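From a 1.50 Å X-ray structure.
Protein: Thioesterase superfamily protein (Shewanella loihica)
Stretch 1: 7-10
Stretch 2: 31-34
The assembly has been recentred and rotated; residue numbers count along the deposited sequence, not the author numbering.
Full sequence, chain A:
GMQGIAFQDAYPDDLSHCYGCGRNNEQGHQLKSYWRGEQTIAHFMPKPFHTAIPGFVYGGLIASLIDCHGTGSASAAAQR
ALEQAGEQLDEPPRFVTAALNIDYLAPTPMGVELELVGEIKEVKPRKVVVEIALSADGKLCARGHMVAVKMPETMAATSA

Stretch 1 7-10: FQDA
Stretch 2 (31-34) LKSY

A single carboxamide makes two of the three hydrogen bonds across the contact: Gln8 clasps Ser33 at both its backbone and its side chain. Ser33 N donates to Gln8 OE1 (2.9 Å, 161° at the hydrogen), and Gln8 NE2 donates to Ser33 OG (3.0 Å, 165°), so both ends of one planar group are used. Gln8 points its CA-to-CB bond toward the other stretch, with chi1 m (-64°), chi2 p (83°) and chi3 -1°; Ser33, buried, takes chi1 m (-51°), and its OG is also hydrogen-bonded elsewhere in the structure. Gln8 CD lies 3.3 Å from Leu31 O. Beside this clasp, oppositely charged Asp9 OD1 and Lys32 NZ form a salt bridge at 2.6 Å, NZ also donating a hydrogen bond. The CA-to-CB bonds of Asp9 and Lys32 both point sideways, but the long lysine chain (m, m, t, t) reaches the acid (chi1 -62°, chi2 -31°). Residues 8-10 have helical phi/psi (near -80/-20) without regular helical bonding; Ala10 N bonds weakly to Phe7 O (3.3 Å). Stretch 2 is extended, Lys32 at -108/116 and Ser33 at -114/150. CA atoms pair Phe7 with Ser33 (5.5 Å) and Gln8 with Lys32 (6.3 Å); the backbones run in opposite directions at these pairs. The two stretches together bury 263 Å², summed over both sides. Phe7 is modelled only to CB.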

# COMPACT_ATOMS: atom_id res chain seq x y z
N PHE A 7 -0.17 -2.07 19.59
CA PHE A 7 -1.21 -2.96 20.12
C PHE A 7 -2.55 -2.27 20.01
O PHE A 7 -2.85 -1.19 20.52
CB PHE A 7 -0.88 -3.36 21.55
N GLN A 8 -3.45 -2.89 19.23
CA GLN A 8 -4.57 -2.06 18.78
C GLN A 8 -5.71 -2.05 19.79
O GLN A 8 -6.54 -1.14 19.75
CB GLN A 8 -5.06 -2.52 17.40
CG GLN A 8 -4.02 -2.34 16.31
CD GLN A 8 -3.02 -3.47 16.25
OE1 GLN A 8 -3.08 -4.41 17.05
NE2 GLN A 8 -2.09 -3.39 15.30
N ASP A 9 -5.70 -3.04 20.66
CA ASP A 9 -6.68 -3.14 21.74
C ASP A 9 -6.26 -2.20 22.87
O ASP A 9 -7.06 -1.76 23.69
CB ASP A 9 -6.81 -4.60 22.18
CG ASP A 9 -7.30 -5.52 21.09
OD1 ASP A 9 -8.08 -5.04 20.23
OD2 ASP A 9 -6.92 -6.72 21.07
N ALA A 10 -5.00 -1.85 22.90
CA ALA A 10 -4.46 -0.81 23.75
C ALA A 10 -4.80 0.56 23.18
O ALA A 10 -4.91 1.56 23.89
CB ALA A 10 -2.96 -1.00 23.93
N LEU A 31 -6.43 -5.64 12.00
CA LEU A 31 -5.19 -6.33 12.38
C LEU A 31 -4.96 -6.30 13.88
O LEU A 31 -5.12 -5.24 14.49
CB LEU A 31 -4.00 -5.72 11.65
CG LEU A 31 -2.83 -6.63 11.27
CD1 LEU A 31 -3.23 -7.93 10.62
CD2 LEU A 31 -1.87 -5.86 10.36
N LYS A 32 -4.60 -7.47 14.40
CA LYS A 32 -4.17 -7.62 15.80
C LYS A 32 -2.67 -7.86 15.82
O LYS A 32 -2.11 -8.84 15.29
CB LYS A 32 -4.95 -8.73 16.47
CG LYS A 32 -6.43 -8.64 16.75
CD LYS A 32 -6.89 -7.31 17.25
CE LYS A 32 -8.41 -7.19 17.34
NZ LYS A 32 -8.78 -5.82 17.81
N SER A 33 -1.93 -6.94 16.41
CA SER A 33 -0.48 -7.04 16.48
C SER A 33 -0.09 -7.22 17.96
O SER A 33 -0.84 -6.73 18.80
CB SER A 33 0.23 -5.86 15.86
OG SER A 33 -0.28 -5.61 14.55
N TYR A 34 1.01 -7.92 18.13
CA TYR A 34 1.48 -8.38 19.43
C TYR A 34 3.00 -8.42 19.48
O TYR A 34 3.68 -8.58 18.47
CB TYR A 34 1.04 -9.81 19.78
CG TYR A 34 -0.45 -10.03 19.65
CD1 TYR A 34 -1.03 -10.43 18.46
CD2 TYR A 34 -1.28 -9.80 20.75
CE1 TYR A 34 -2.39 -10.63 18.35
CE2 TYR A 34 -2.64 -9.99 20.64
CZ TYR A 34 -3.19 -10.40 19.45
OH TYR A 34 -4.56 -10.58 19.38